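Local coordinates for protein acyl-CoA dehydrogenase (Slackia heliotrinireducens, PDB 4RM7) that is a member of the acyl-CoA dehydrogenase family, with helical N-terminal and C-terminal domains and a middle domain rich in beta strands, at residues R14-V19 with I77-R82; T249-L254 with N300-A305. All coordinates share one frame; numbering follows the deposited sequence. Where two conformers were deposited one is given.

Contact 1: R14-V19 with I77-R82; sequences RLLNHV and IEELSR
V19 of helix 10-26 and L80 of helix 70-84 exemplify how two helices of an all-helical domain can meet through a few methyl groups. The apolar part of the contact is centred on V19 CG1, which lies 3.5 Å from L80 CD2, the two side chains meeting at about a right angle. That methyl faces the second helix because it stands anti to the backbone N of V19 (chi1 172°). One turn earlier, L16 brings its CD2 to within 3.8 Å of E79 CB, again crossing at roughly a right angle. E79 offers mainly CB and CG to L16 and V19, while its carboxylate, still beside L16 CD2, turns to R82; R20 of helix 10-26 makes only a long, weak ion pair with it.

The polar part runs along helix 70-84 itself. A bend at chi2 (58°) folds the carboxylate of E79 back toward R82, one turn on, which grips it side-on with two nitrogens: R82 NE to E79 OE1 at 2.7 Å and R82 NH2 to E79 OE2 at 2.8 Å. Both oxygens lie in the guanidinium plane and are met on their syn sides, but the nitrogens approach well out of the carboxylate plane. R82 NH1 in turn forms a salt bridge with E262 of helix 234-270.

The segment axes come within 9.9 Å and run in the same general direction, inclined by 33°, within the N-terminal helical domain. L15 and V19 also touch V76, L80 packs on F90 of helix 90-103, and I77 touches F248 and S81 touches A252 of helix 234-270.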
# COMPACT_ATOMS: atom_id res chain seq x y z
N ARG A 14 -19.28 10.62 -31.46
CA ARG A 14 -18.87 11.48 -32.57
C ARG A 14 -17.97 12.61 -32.07
O ARG A 14 -16.98 12.96 -32.73
CB ARG A 14 -20.09 12.05 -33.30
CG ARG A 14 -20.71 11.11 -34.29
CD ARG A 14 -21.60 11.86 -35.27
NE ARG A 14 -22.06 10.99 -36.36
CZ ARG A 14 -23.23 10.35 -36.36
NH1 ARG A 14 -24.06 10.47 -35.33
NH2 ARG A 14 -23.57 9.59 -37.40
N LEU A 15 -18.32 13.16 -30.91
CA LEU A 15 -17.52 14.18 -30.25
C LEU A 15 -16.08 13.70 -30.08
O LEU A 15 -15.12 14.39 -30.46
CB LEU A 15 -18.12 14.55 -28.89
CG LEU A 15 -17.33 15.47 -27.97
CD1 LEU A 15 -17.21 16.85 -28.56
CD2 LEU A 15 -17.98 15.53 -26.58
N LEU A 16 -15.94 12.49 -29.55
CA LEU A 16 -14.64 11.88 -29.39
C LEU A 16 -13.91 11.78 -30.71
O LEU A 16 -12.71 12.05 -30.78
CB LEU A 16 -14.77 10.50 -28.80
CG LEU A 16 -14.62 10.47 -27.30
CD1 LEU A 16 -15.02 9.11 -26.85
CD2 LEU A 16 -13.18 10.75 -26.97
N ASN A 17 -14.64 11.39 -31.76
CA ASN A 17 -14.03 11.25 -33.07
C ASN A 17 -13.45 12.58 -33.52
O ASN A 17 -12.32 12.64 -34.03
CB ASN A 17 -15.03 10.75 -34.11
CG ASN A 17 -15.52 9.35 -33.82
OD1 ASN A 17 -14.89 8.58 -33.09
ND2 ASN A 17 -16.67 9.00 -34.41
N HIS A 18 -14.22 13.64 -33.33
CA HIS A 18 -13.80 14.98 -33.73
C HIS A 18 -12.58 15.43 -32.94
O HIS A 18 -11.62 15.96 -33.50
CB HIS A 18 -14.94 15.98 -33.54
CG HIS A 18 -16.17 15.64 -34.33
ND1 HIS A 18 -17.34 16.37 -34.23
CD2 HIS A 18 -16.41 14.66 -35.23
CE1 HIS A 18 -18.24 15.85 -35.04
NE2 HIS A 18 -17.71 14.81 -35.66
N VAL A 19 -12.60 15.20 -31.63
CA VAL A 19 -11.48 15.58 -30.78
C VAL A 19 -10.23 14.76 -31.10
O VAL A 19 -9.14 15.30 -31.16
CB VAL A 19 -11.86 15.43 -29.31
CG1 VAL A 19 -10.64 15.64 -28.42
CG2 VAL A 19 -12.95 16.44 -28.96
N ILE A 77 -11.26 16.79 -22.57
CA ILE A 77 -10.01 16.89 -21.82
C ILE A 77 -9.29 15.56 -21.64
O ILE A 77 -8.07 15.49 -21.80
CB ILE A 77 -10.25 17.50 -20.46
CG1 ILE A 77 -10.74 18.94 -20.65
CG2 ILE A 77 -8.97 17.47 -19.60
CD1 ILE A 77 -11.55 19.44 -19.50
N GLU A 78 -10.03 14.49 -21.34
CA GLU A 78 -9.39 13.18 -21.20
C GLU A 78 -8.74 12.74 -22.52
O GLU A 78 -7.63 12.23 -22.53
CB GLU A 78 -10.40 12.12 -20.73
CG GLU A 78 -9.93 10.68 -20.90
CD GLU A 78 -11.02 9.63 -20.67
OE1 GLU A 78 -12.21 9.92 -20.92
OE2 GLU A 78 -10.70 8.49 -20.26
N GLU A 79 -9.41 12.98 -23.65
CA GLU A 79 -8.87 12.53 -24.92
C GLU A 79 -7.65 13.32 -25.37
O GLU A 79 -6.70 12.75 -25.92
CB GLU A 79 -9.95 12.58 -26.01
CG GLU A 79 -9.51 12.05 -27.40
CD GLU A 79 -9.01 10.58 -27.42
OE1 GLU A 79 -8.93 9.89 -26.36
OE2 GLU A 79 -8.68 10.10 -28.52
N LEU A 80 -7.64 14.64 -25.15
CA LEU A 80 -6.51 15.45 -25.57
C LEU A 80 -5.30 15.13 -24.70
O LEU A 80 -4.17 15.11 -25.19
CB LEU A 80 -6.85 16.94 -25.51
CG LEU A 80 -7.90 17.33 -26.55
CD1 LEU A 80 -8.24 18.77 -26.46
CD2 LEU A 80 -7.41 16.98 -27.96
N SER A 81 -5.54 14.87 -23.42
CA SER A 81 -4.48 14.52 -22.49
C SER A 81 -3.93 13.15 -22.83
O SER A 81 -2.75 12.88 -22.61
CB SER A 81 -4.97 14.52 -21.04
OG SER A 81 -5.56 15.76 -20.72
N ARG A 82 -4.80 12.29 -23.36
CA ARG A 82 -4.39 10.94 -23.73
C ARG A 82 -3.49 10.96 -24.95
O ARG A 82 -2.42 10.37 -24.94
CB ARG A 82 -5.60 10.05 -24.01
CG ARG A 82 -5.25 8.60 -24.34
CD ARG A 82 -6.47 7.85 -24.88
NE ARG A 82 -6.82 8.29 -26.22
CZ ARG A 82 -6.12 7.97 -27.30
NH1 ARG A 82 -5.04 7.20 -27.19
NH2 ARG A 82 -6.49 8.43 -28.49

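Contact 2: T249-L254 with N300-A305; sequences TCAAAL and NLVYGA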
# COMPACT_ATOMS: atom_id res chain seq x y z
N THR A 249 -9.28 18.59 -13.68
CA THR A 249 -7.94 18.13 -13.33
C THR A 249 -7.88 16.61 -13.28
O THR A 249 -6.91 15.99 -13.72
CB THR A 249 -7.51 18.72 -12.00
OG1 THR A 249 -7.22 20.10 -12.20
CG2 THR A 249 -6.27 18.06 -11.49
N CYS A 250 -8.94 16.00 -12.77
CA CYS A 250 -8.98 14.55 -12.70
C CYS A 250 -9.12 13.92 -14.09
O CYS A 250 -8.48 12.91 -14.39
CB CYS A 250 -10.08 14.09 -11.75
SG CYS A 250 -9.66 14.52 -10.01
N ALA A 251 -9.92 14.54 -14.96
CA ALA A 251 -10.01 14.09 -16.34
C ALA A 251 -8.63 14.17 -17.04
O ALA A 251 -8.27 13.29 -17.83
CB ALA A 251 -11.05 14.91 -17.10
N ALA A 252 -7.87 15.22 -16.76
CA ALA A 252 -6.52 15.34 -17.31
C ALA A 252 -5.63 14.24 -16.76
O ALA A 252 -4.83 13.66 -17.50
CB ALA A 252 -5.91 16.74 -17.02
N ALA A 253 -5.75 13.96 -15.46
CA ALA A 253 -4.91 12.94 -14.85
C ALA A 253 -5.19 11.57 -15.46
O ALA A 253 -4.28 10.78 -15.76
CB ALA A 253 -5.13 12.92 -13.37
N LEU A 254 -6.47 11.29 -15.67
CA LEU A 254 -6.92 10.04 -16.24
C LEU A 254 -6.37 9.87 -17.67
O LEU A 254 -5.85 8.82 -18.05
CB LEU A 254 -8.44 10.01 -16.25
CG LEU A 254 -9.13 8.91 -17.04
CD1 LEU A 254 -8.75 7.53 -16.50
CD2 LEU A 254 -10.64 9.14 -17.03
N ASN A 300 -14.51 5.66 -13.86
CA ASN A 300 -15.78 5.57 -13.18
C ASN A 300 -16.05 6.76 -12.23
O ASN A 300 -17.16 7.25 -12.17
CB ASN A 300 -15.84 4.26 -12.40
CG ASN A 300 -16.19 3.08 -13.28
OD1 ASN A 300 -16.80 3.24 -14.35
ND2 ASN A 300 -15.85 1.87 -12.83
N LEU A 301 -15.03 7.22 -11.51
CA LEU A 301 -15.24 8.31 -10.57
C LEU A 301 -15.38 9.62 -11.32
O LEU A 301 -16.28 10.41 -11.03
CB LEU A 301 -14.10 8.41 -9.56
CG LEU A 301 -14.01 7.27 -8.54
CD1 LEU A 301 -12.74 7.41 -7.70
CD2 LEU A 301 -15.22 7.23 -7.63
N VAL A 302 -14.54 9.83 -12.32
CA VAL A 302 -14.58 11.08 -13.08
C VAL A 302 -15.89 11.18 -13.88
O VAL A 302 -16.64 12.15 -13.74
CB VAL A 302 -13.36 11.20 -13.99
CG1 VAL A 302 -13.45 12.45 -14.84
CG2 VAL A 302 -12.11 11.26 -13.14
N TYR A 303 -16.19 10.15 -14.67
CA TYR A 303 -17.43 10.13 -15.45
C TYR A 303 -18.67 10.22 -14.58
O TYR A 303 -19.67 10.83 -14.97
CB TYR A 303 -17.54 8.87 -16.29
CG TYR A 303 -16.59 8.81 -17.47
CD1 TYR A 303 -16.72 7.79 -18.43
CD2 TYR A 303 -15.57 9.75 -17.64
CE1 TYR A 303 -15.86 7.72 -19.52
CE2 TYR A 303 -14.69 9.66 -18.73
CZ TYR A 303 -14.85 8.63 -19.66
OH TYR A 303 -14.03 8.54 -20.74
N GLY A 304 -18.63 9.59 -13.41
CA GLY A 304 -19.80 9.59 -12.53
C GLY A 304 -20.05 11.00 -12.00
O GLY A 304 -21.17 11.50 -12.06
N ALA A 305 -18.99 11.65 -11.50
CA ALA A 305 -19.13 13.00 -10.96
C ALA A 305 -19.63 13.93 -12.05
O ALA A 305 -20.49 14.77 -11.81
CB ALA A 305 -17.80 13.51 -10.37
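With CG1 anti to the backbone N and CG2 beside it (chi1 176°), V302 directs its two methyls at successive residues of helix 234-270. CG2 lies 3.7 Å from C250 CB, while CG1 rests over the backbone of A251, 4.1 Å from A251 CA and equally close to A251 CB. C250 SG occupies the position that CG2 takes in V302, anti to its carbonyl carbon (chi1 -69°); the sulphur turns off to one side and CB alone among the cysteine's side-chain atoms meets the valine.

This is a compact illustration of how one valine can pack against two successive residues of a partner helix. A251 presents only a methyl where the backbones are closest, with A251 CA 6.4 Å from V302 CA. A second, looser touch follows one turn along, where L254 CD2 comes to 4.4 Å from Y303 CE2 and approaches the tyrosine ring obliquely. All five residues involved are buried, and the interface between the segments is purely apolar, made from valine and leucine methyls, an alanine, the CB of a cysteine and a ring carbon.

Helices 234-270 and 282-311 are consecutive in the chain and belong to the antiparallel helical bundle of the acyl-CoA dehydrogenase C-terminal domain; the short segments run 147° apart, with axes 9.8 Å from each other. C250 also packs on M322 and K323 of helix 316-341, and T249, A252 and A253 touch Y362 of helix 351-362. On the flank toward the N-terminal domain, V302 reaches V74 and Y303 meets F71 edge-to-face, both from helix 70-84. At the subunit interface, N300 packs on N300 and L301 on T296, both of the second subunit.

Both contacts are buried helix packing, yet they lie in different domains. Contact 1, its centre about 15 Å from the centre of the chain, pairs helices of the N-terminal domain running in the same general direction, with L16 partly exposed and a salt bridge in one helix beside the methyl packing. Contact 2, its centre about 11 Å from the centre of the chain, is deeper, antiparallel and wholly apolar, and its second helix also borders another subunit. No helix is common to the two, but helix 70-84 joins them: E78 packs on L254 and forms a salt bridge with R299 of helix 282-311, while S81 rests on A252, so the two helical domains are packed together.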